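Local coordinates for peptidoglycan synthetase penicillin-binding protein 3 (Bifidobacterium adolescentis, PDB 4YE5), which probably binds penicillin and, as in other members of the transpeptidase family, is thought to cross-link peptidoglycan strands during cell-wall synthesis, at residues 364-369 against 451-456. Residues are numbered along the deposited sequence; the frame is centred on the assembly and turned at random.
Sequences SKFGIG and RVIDES
Val452 lays its CG1 methyl over the centre of one face of the Phe366 ring, a CH-pi contact with CG1 3.8 Å from the ring centroid and only 10° off the ring normal. CG1 stands anti to the backbone N of Val452 (chi1 178°), whereas CG2, anti to the carbonyl carbon of Val452, comes 3.6 Å from the carbonyl oxygen Lys365 O. Ile453 adds a looser apolar contact, its CD1 4.5 Å from Phe366 CZ, oblique to the ring. Lys365 runs past Val452 in the opposite direction: its methylenes CB to CD lie alongside Val452 CG1, and the extended chain carries NZ on past Val452 O. The amine does not bond that carbonyl directly: one water accepts from Lys365 NZ at 3.0 Å and donates to Val452 O at 2.9 Å. The contact joins the C-terminal end of helix 356-365, closed by a Schellman motif at Gly367, to the turn leading into helix 455-470. Leu292 of helix 290-299 and Val417 of helix 408-419 also touch Phe366, while Arg451 NH1 clasps the turn through Ile453 O at 3.0 Å and also bonds Lys421 O. With no direct hydrogen bond across the two segments, the join rests mainly on Val452 packed against the Phe366 ring and the Lys365 methylenes, with Ile453 a minor addition and a single water bridge at the partly exposed lysine side.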
ATOM      1  N   SER A 364       5.084  11.597 -20.393  1.00 20.99           N
ATOM      2  CA  SER A 364       4.400  10.310 -20.354  1.00 23.20           C
ATOM      3  C   SER A 364       5.386   9.153 -20.144  1.00 21.64           C
ATOM      4  O   SER A 364       5.118   8.226 -19.379  1.00 22.31           O
ATOM      5  CB  SER A 364       3.651  10.094 -21.675  1.00 23.24           C
ATOM      6  OG  SER A 364       2.793   8.971 -21.579  1.00 31.14           O
ATOM      7  N   LYS A 365       6.520   9.205 -20.839  1.00 19.59           N
ATOM      8  CA  LYS A 365       7.545   8.163 -20.721  1.00 24.58           C
ATOM      9  C   LYS A 365       8.015   7.954 -19.272  1.00 25.51           C
ATOM     10  O   LYS A 365       8.419   6.852 -18.899  1.00 22.53           O
ATOM     11  CB  LYS A 365       8.753   8.532 -21.574  1.00 23.31           C
ATOM     12  CG  LYS A 365       9.446   7.391 -22.279  1.00 41.30           C
ATOM     13  CD  LYS A 365      10.556   7.984 -23.165  1.00 52.44           C
ATOM     14  CE  LYS A 365      11.174   6.972 -24.118  1.00 60.33           C
ATOM     15  NZ  LYS A 365      12.092   7.666 -25.071  1.00 65.82           N
ATOM     16  N   PHE A 366       7.987   9.007 -18.463  1.00 20.44           N
ATOM     17  CA  PHE A 366       8.383   8.884 -17.045  1.00 16.96           C
ATOM     18  C   PHE A 366       7.290   8.252 -16.178  1.00 18.61           C
ATOM     19  O   PHE A 366       7.452   8.106 -14.957  1.00 21.47           O
ATOM     20  CB  PHE A 366       8.762  10.251 -16.469  1.00 17.07           C
ATOM     21  CG  PHE A 366      10.180  10.673 -16.756  1.00 18.51           C
ATOM     22  CD1 PHE A 366      11.203  10.354 -15.870  1.00 19.42           C
ATOM     23  CD2 PHE A 366      10.493  11.390 -17.901  1.00 17.88           C
ATOM     24  CE1 PHE A 366      12.517  10.755 -16.118  1.00 19.41           C
ATOM     25  CE2 PHE A 366      11.797  11.786 -18.170  1.00 22.27           C
ATOM     26  CZ  PHE A 366      12.815  11.473 -17.284  1.00 20.32           C
ATOM     27  N   GLY A 367       6.175   7.868 -16.797  1.00 25.51           N
ATOM     28  CA  GLY A 367       5.087   7.205 -16.074  1.00 22.23           C
ATOM     29  C   GLY A 367       3.934   8.120 -15.662  1.00 24.19           C
ATOM     30  O   GLY A 367       2.994   7.687 -14.983  1.00 19.84           O
ATOM     31  N   ILE A 368       3.998   9.386 -16.059  1.00 23.43           N
ATOM     32  CA  ILE A 368       2.957  10.359 -15.668  1.00 18.30           C
ATOM     33  C   ILE A 368       1.685  10.063 -16.444  1.00 23.80           C
ATOM     34  O   ILE A 368       1.741   9.826 -17.651  1.00 23.12           O
ATOM     35  CB  ILE A 368       3.418  11.805 -15.959  1.00 22.85           C
ATOM     36  CG1 ILE A 368       4.731  12.117 -15.222  1.00 21.12           C
ATOM     37  CG2 ILE A 368       2.351  12.828 -15.605  1.00 17.39           C
ATOM     38  CD1 ILE A 368       4.805  11.579 -13.810  1.00 18.19           C
ATOM     39  N   GLY A 369       0.540  10.074 -15.760  1.00 18.12           N
ATOM     40  CA  GLY A 369      -0.739   9.826 -16.412  1.00 21.25           C
ATOM     41  C   GLY A 369      -1.066   8.344 -16.558  1.00 25.99           C
ATOM     42  O   GLY A 369      -2.092   7.979 -17.117  1.00 27.24           O
ATOM     43  N   ARG A 451      13.908   1.536 -20.576  1.00 23.84           N
ATOM     44  CA  ARG A 451      14.822   2.672 -20.586  1.00 25.81           C
ATOM     45  C   ARG A 451      14.059   3.934 -20.965  1.00 26.98           C
ATOM     46  O   ARG A 451      13.453   3.994 -22.041  1.00 23.10           O
ATOM     47  CB  ARG A 451      15.985   2.464 -21.566  1.00 23.38           C
ATOM     48  CG  ARG A 451      16.895   3.713 -21.687  1.00 23.19           C
ATOM     49  CD  ARG A 451      18.330   3.373 -22.161  1.00 24.41           C
ATOM     50  NE  ARG A 451      18.958   2.377 -21.295  1.00 24.43           N
ATOM     51  CZ  ARG A 451      19.476   2.632 -20.095  1.00 26.97           C
ATOM     52  NH1 ARG A 451      19.452   3.866 -19.596  1.00 22.42           N
ATOM     53  NH2 ARG A 451      20.019   1.652 -19.392  1.00 23.77           N
ATOM     54  N   VAL A 452      14.121   4.950 -20.105  1.00 20.32           N
ATOM     55  CA  VAL A 452      13.450   6.224 -20.381  1.00 21.32           C
ATOM     56  C   VAL A 452      14.392   7.193 -21.104  1.00 26.49           C
ATOM     57  O   VAL A 452      13.988   7.875 -22.052  1.00 23.25           O
ATOM     58  CB  VAL A 452      12.903   6.871 -19.078  1.00 21.57           C
ATOM     59  CG1 VAL A 452      12.256   8.209 -19.376  1.00 18.29           C
ATOM     60  CG2 VAL A 452      11.896   5.934 -18.390  1.00 18.89           C
ATOM     61  N   ILE A 453      15.647   7.243 -20.647  1.00 23.24           N
ATOM     62  CA  ILE A 453      16.680   8.118 -21.206  1.00 21.06           C
ATOM     63  C   ILE A 453      18.020   7.383 -21.155  1.00 21.74           C
ATOM     64  O   ILE A 453      18.173   6.410 -20.400  1.00 21.43           O
ATOM     65  CB  ILE A 453      16.844   9.430 -20.386  1.00 25.21           C
ATOM     66  CG1 ILE A 453      16.886   9.106 -18.885  1.00 22.27           C
ATOM     67  CG2 ILE A 453      15.700  10.418 -20.680  1.00 22.87           C
ATOM     68  CD1 ILE A 453      17.083  10.335 -17.986  1.00 18.04           C
ATOM     69  N   ASP A 454      18.988   7.865 -21.931  1.00 22.77           N
ATOM     70  CA  ASP A 454      20.331   7.302 -21.884  1.00 28.97           C
ATOM     71  C   ASP A 454      20.906   7.445 -20.477  1.00 27.78           C
ATOM     72  O   ASP A 454      20.599   8.412 -19.772  1.00 25.42           O
ATOM     73  CB  ASP A 454      21.262   8.008 -22.878  1.00 24.86           C
ATOM     74  CG  ASP A 454      20.895   7.750 -24.328  1.00 29.18           C
ATOM     75  OD1 ASP A 454      19.956   6.973 -24.620  1.00 28.38           O
ATOM     76  OD2 ASP A 454      21.591   8.318 -25.189  1.00 30.88           O
ATOM     77  N   GLU A 455      21.752   6.493 -20.083  1.00 25.02           N
ATOM     78  CA  GLU A 455      22.459   6.559 -18.806  1.00 27.65           C
ATOM     79  C   GLU A 455      23.298   7.842 -18.677  1.00 27.65           C
ATOM     80  O   GLU A 455      23.394   8.447 -17.606  1.00 24.12           O
ATOM     81  CB  GLU A 455      23.347   5.320 -18.626  1.00 29.51           C
ATOM     82  CG  GLU A 455      24.145   5.309 -17.331  1.00 28.46           C
ATOM     83  CD  GLU A 455      24.877   3.986 -17.088  1.00 30.56           C
ATOM     84  OE1 GLU A 455      24.436   2.926 -17.597  1.00 33.24           O
ATOM     85  OE2 GLU A 455      25.911   4.017 -16.399  1.00 39.86           O
ATOM     86  N   SER A 456      23.887   8.283 -19.775  1.00 25.03           N
ATOM     87  CA  SER A 456      24.691   9.490 -19.720  1.00 24.03           C
ATOM     88  C   SER A 456      23.789  10.720 -19.452  1.00 26.28           C
ATOM     89  O   SER A 456      24.165  11.646 -18.743  1.00 24.29           O
ATOM     90  CB  SER A 456      25.497   9.636 -21.012  1.00 25.73           C
ATOM     91  OG  SER A 456      24.639   9.684 -22.135  1.00 35.34           O
TER
HETATM   92  O   HOH W   1      15.025   7.500 -24.705  1.00 51.78           O